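Local coordinates for putative cell adhesion protein (Bacteroides eggerthii, PDB 4GPV) that probably serves as a FimA-type fimbrial subunit, a building block of the adhesive pili by which gut Bacteroides may attach to surfaces, at residues T261-S267 against I278-F284. Numbering follows the deposited sequence.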
ATOM      1  N   THR A 261       6.171   9.696  -2.869  1.00 16.64           N
ATOM      2  CA  THR A 261       6.539   8.886  -1.723  1.00 17.35           C
ATOM      3  C   THR A 261       8.070   8.724  -1.754  1.00 17.46           C
ATOM      4  O   THR A 261       8.680   8.660  -2.834  1.00 19.14           O
ATOM      5  CB  THR A 261       5.791   7.544  -1.785  1.00 17.75           C
ATOM      6  OG1 THR A 261       4.374   7.793  -1.644  1.00 17.90           O
ATOM      7  CG2 THR A 261       6.227   6.566  -0.688  1.00 18.45           C
ATOM      8  N   ILE A 262       8.694   8.656  -0.566  1.00 15.62           N
ATOM      9  CA  ILE A 262      10.153   8.530  -0.448  1.00 15.33           C
ATOM     10  C   ILE A 262      10.470   7.438   0.568  1.00 19.22           C
ATOM     11  O   ILE A 262       9.933   7.459   1.678  1.00 19.66           O
ATOM     12  CB  ILE A 262      10.839   9.870   0.000  1.00 17.66           C
ATOM     13  CG1 ILE A 262      10.409  11.090  -0.850  1.00 18.65           C
ATOM     14  CG2 ILE A 262      12.407   9.694   0.127  1.00 16.66           C
ATOM     15  CD1 ILE A 262      10.810  12.426  -0.293  1.00 23.80           C
ATOM     16  N   LEU A 263      11.339   6.507   0.204  1.00 15.93           N
ATOM     17  CA  LEU A 263      11.843   5.505   1.157  1.00 17.37           C
ATOM     18  C   LEU A 263      13.244   5.932   1.548  1.00 21.05           C
ATOM     19  O   LEU A 263      14.018   6.291   0.675  1.00 18.52           O
ATOM     20  CB  LEU A 263      11.856   4.078   0.558  1.00 17.49           C
ATOM     21  CG  LEU A 263      12.477   2.984   1.468  1.00 20.41           C
ATOM     22  CD1 LEU A 263      11.601   2.700   2.698  1.00 22.19           C
ATOM     23  CD2 LEU A 263      12.722   1.721   0.667  1.00 21.52           C
ATOM     24  N   ALA A 264      13.573   5.956   2.862  1.00 18.67           N
ATOM     25  CA  ALA A 264      14.920   6.349   3.235  1.00 19.30           C
ATOM     26  C   ALA A 264      15.425   5.633   4.470  1.00 22.36           C
ATOM     27  O   ALA A 264      14.644   5.164   5.310  1.00 21.31           O
ATOM     28  CB  ALA A 264      14.960   7.857   3.521  1.00 20.12           C
ATOM     29  N   ILE A 265      16.745   5.596   4.580  1.00 19.16           N
ATOM     30  CA  ILE A 265      17.418   5.286   5.825  1.00 18.90           C
ATOM     31  C   ILE A 265      17.640   6.641   6.470  1.00 22.98           C
ATOM     32  O   ILE A 265      18.233   7.503   5.829  1.00 22.97           O
ATOM     33  CB  ILE A 265      18.721   4.493   5.673  1.00 22.42           C
ATOM     34  CG1 ILE A 265      18.465   3.129   5.018  1.00 22.14           C
ATOM     35  CG2 ILE A 265      19.428   4.358   7.065  1.00 24.78           C
ATOM     36  CD1 ILE A 265      19.728   2.498   4.441  1.00 26.97           C
ATOM     37  N   LYS A 266      17.147   6.852   7.702  1.00 19.85           N
ATOM     38  CA  LYS A 266      17.366   8.109   8.429  1.00 19.63           C
ATOM     39  C   LYS A 266      18.457   7.833   9.453  1.00 23.07           C
ATOM     40  O   LYS A 266      18.362   6.845  10.185  1.00 22.19           O
ATOM     41  CB  LYS A 266      16.054   8.580   9.098  1.00 22.61           C
ATOM     42  CG  LYS A 266      16.214   9.913   9.820  1.00 29.49           C
ATOM     43  CD  LYS A 266      16.489   9.732  11.300  1.00 30.11           C
ATOM     44  CE  LYS A 266      17.152  10.963  11.874  1.00 33.38           C
ATOM     45  NZ  LYS A 266      17.396  10.798  13.335  1.00 37.05           N
ATOM     46  N   SER A 267      19.492   8.685   9.499  1.00 20.65           N
ATOM     47  CA  SER A 267      20.595   8.475  10.413  1.00 21.35           C
ATOM     48  C   SER A 267      20.946   9.771  11.103  1.00 24.63           C
ATOM     49  O   SER A 267      20.387  10.824  10.763  1.00 23.91           O
ATOM     50  CB  SER A 267      21.798   7.938   9.638  1.00 25.87           C
ATOM     51  OG  SER A 267      21.423   6.810   8.864  1.00 27.36           O
ATOM     52  N   ILE A 278      20.562  12.922   8.708  1.00 22.27           N
ATOM     53  CA  ILE A 278      21.004  12.681   7.331  1.00 21.02           C
ATOM     54  C   ILE A 278      20.159  11.558   6.796  1.00 23.53           C
ATOM     55  O   ILE A 278      19.553  10.807   7.569  1.00 22.57           O
ATOM     56  CB  ILE A 278      22.523  12.412   7.142  1.00 24.77           C
ATOM     57  CG1 ILE A 278      22.964  11.151   7.918  1.00 24.93           C
ATOM     58  CG2 ILE A 278      23.358  13.655   7.509  1.00 27.23           C
ATOM     59  CD1 ILE A 278      24.303  10.595   7.588  1.00 27.27           C
ATOM     60  N   PHE A 279      20.080  11.470   5.488  1.00 19.94           N
ATOM     61  CA  PHE A 279      19.227  10.472   4.838  1.00 19.36           C
ATOM     62  C   PHE A 279      19.914   9.780   3.680  1.00 22.53           C
ATOM     63  O   PHE A 279      20.725  10.386   2.990  1.00 22.87           O
ATOM     64  CB  PHE A 279      17.952  11.162   4.298  1.00 20.79           C
ATOM     65  CG  PHE A 279      17.109  11.836   5.348  1.00 21.03           C
ATOM     66  CD1 PHE A 279      17.370  13.148   5.738  1.00 23.42           C
ATOM     67  CD2 PHE A 279      16.077  11.154   5.974  1.00 21.90           C
ATOM     68  CE1 PHE A 279      16.599  13.767   6.727  1.00 25.21           C
ATOM     69  CE2 PHE A 279      15.280  11.779   6.930  1.00 24.23           C
ATOM     70  CZ  PHE A 279      15.576  13.073   7.340  1.00 23.47           C
ATOM     71  N   TYR A 280      19.535   8.512   3.433  1.00 19.46           N
ATOM     72  CA  TYR A 280      19.974   7.769   2.246  1.00 20.86           C
ATOM     73  C   TYR A 280      18.660   7.434   1.544  1.00 24.85           C
ATOM     74  O   TYR A 280      18.016   6.448   1.892  1.00 23.03           O
ATOM     75  CB  TYR A 280      20.795   6.526   2.624  1.00 21.52           C
ATOM     76  CG  TYR A 280      21.986   6.840   3.496  1.00 21.36           C
ATOM     77  CD1 TYR A 280      23.223   7.158   2.931  1.00 22.42           C
ATOM     78  CD2 TYR A 280      21.902   6.756   4.884  1.00 21.97           C
ATOM     79  CE1 TYR A 280      24.354   7.338   3.723  1.00 22.39           C
ATOM     80  CE2 TYR A 280      23.024   6.984   5.693  1.00 22.90           C
ATOM     81  CZ  TYR A 280      24.248   7.278   5.107  1.00 25.55           C
ATOM     82  OH  TYR A 280      25.356   7.475   5.910  1.00 23.50           O
ATOM     83  N   PRO A 281      18.158   8.340   0.682  1.00 22.07           N
ATOM     84  CA  PRO A 281      16.784   8.179   0.187  1.00 20.76           C
ATOM     85  C   PRO A 281      16.621   7.712  -1.263  1.00 24.32           C
ATOM     86  O   PRO A 281      17.559   7.770  -2.069  1.00 22.09           O
ATOM     87  CB  PRO A 281      16.264   9.606   0.292  1.00 21.95           C
ATOM     88  CG  PRO A 281      17.487  10.467   0.015  1.00 27.81           C
ATOM     89  CD  PRO A 281      18.711   9.650   0.278  1.00 24.26           C
ATOM     90  N   ILE A 282      15.385   7.321  -1.581  1.00 21.63           N
ATOM     91  CA  ILE A 282      14.955   7.018  -2.936  1.00 22.59           C
ATOM     92  C   ILE A 282      13.574   7.625  -3.140  1.00 22.84           C
ATOM     93  O   ILE A 282      12.646   7.330  -2.382  1.00 20.48           O
ATOM     94  CB  ILE A 282      15.030   5.526  -3.359  1.00 27.57           C
ATOM     95  CG1 ILE A 282      14.857   5.369  -4.909  1.00 29.86           C
ATOM     96  CG2 ILE A 282      14.071   4.651  -2.610  1.00 27.05           C
ATOM     97  CD1 ILE A 282      15.996   6.171  -5.845  1.00 35.66           C
ATOM     98  N   LEU A 283      13.449   8.497  -4.156  1.00 21.15           N
ATOM     99  CA  LEU A 283      12.174   9.138  -4.496  1.00 21.62           C
ATOM    100  C   LEU A 283      11.449   8.282  -5.492  1.00 22.52           C
ATOM    101  O   LEU A 283      12.050   7.908  -6.500  1.00 19.87           O
ATOM    102  CB  LEU A 283      12.393  10.545  -5.103  1.00 23.27           C
ATOM    103  CG  LEU A 283      12.533  11.713  -4.148  1.00 31.24           C
ATOM    104  CD1 LEU A 283      13.826  11.639  -3.434  1.00 33.01           C
ATOM    105  CD2 LEU A 283      12.500  13.004  -4.915  1.00 37.57           C
ATOM    106  N   PHE A 284      10.164   8.000  -5.239  1.00 17.45           N
ATOM    107  CA  PHE A 284       9.327   7.226  -6.162  1.00 17.88           C
ATOM    108  C   PHE A 284       8.730   8.194  -7.182  1.00 19.98           C
ATOM    109  O   PHE A 284       7.533   8.555  -7.130  1.00 18.35           O
ATOM    110  CB  PHE A 284       8.246   6.432  -5.432  1.00 18.42           C
ATOM    111  CG  PHE A 284       8.842   5.215  -4.773  1.00 20.14           C
ATOM    112  CD1 PHE A 284       9.042   4.043  -5.497  1.00 24.80           C
ATOM    113  CD2 PHE A 284       9.267   5.261  -3.449  1.00 21.61           C
ATOM    114  CE1 PHE A 284       9.612   2.915  -4.889  1.00 26.33           C
ATOM    115  CE2 PHE A 284       9.821   4.122  -2.834  1.00 25.52           C
ATOM    116  CZ  PHE A 284      10.013   2.975  -3.571  1.00 24.61           C
TER
HETATM  117  O   HOH W   1       5.336   8.488  -5.435  1.00 20.49           O
HETATM  118  O   HOH W   2      16.419   4.320  -0.070  1.00 47.64           O
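Residues 261-267 and 278-284 form a buried contact between the antiparallel arms of a beta hairpin, strands 262-271 and 274-283, in the C-terminal FimA-like domain. The strand axes run at 165° and approach to 4.5 Å. Hydrogen-bonded pairs Leu263-Ile282, Ile265-Tyr280 and Ser267-Ile278 each exchange two backbone bonds; the shortest is Ile282 N-Leu263 O (2.8 Å), the longest Ile265 N-Tyr280 O (3.1 Å). The ladder reaches past them to Phe284 N, which donates to Thr261 O at 2.9 Å, and a water then links Thr261 N with Phe284 O. Pro281 has no amide hydrogen, yet it costs the ladder nothing: it sits opposite Ala264 in a non-hydrogen-bonded pair, where the CA atoms close to 4.0 Å and Pro281 CA makes a CA-H...O contact with Leu263 O (3.4 Å).

The face carrying Leu263, Ile265, Ser267, Ile278, Tyr280 and Ile282 packs against strands 297-306 and 329-343 of the second sheet, consistent with the beta-sandwich of the transthyretin clan to which this family belongs. There Leu263 CB meets Ile282 CG2 at 3.9 Å, while Val301 and Val333 help cover the apolar part around them. Tyr280 OH bonds to Gly314 O, and Ser267 OG to Asp180. On the other face Ile262 CG2 packs on Pro281 CB (3.9 Å), and Lys266 CG lies 3.6 Å from Phe279 CE2 before the lysine amine reaches Asp181 in a salt bridge. Ile262, Ala264 and Lys266, whose backbone N and O point away from 278-284, hydrogen-bond instead to strand 176-193, which continues the sheet beyond the hairpin.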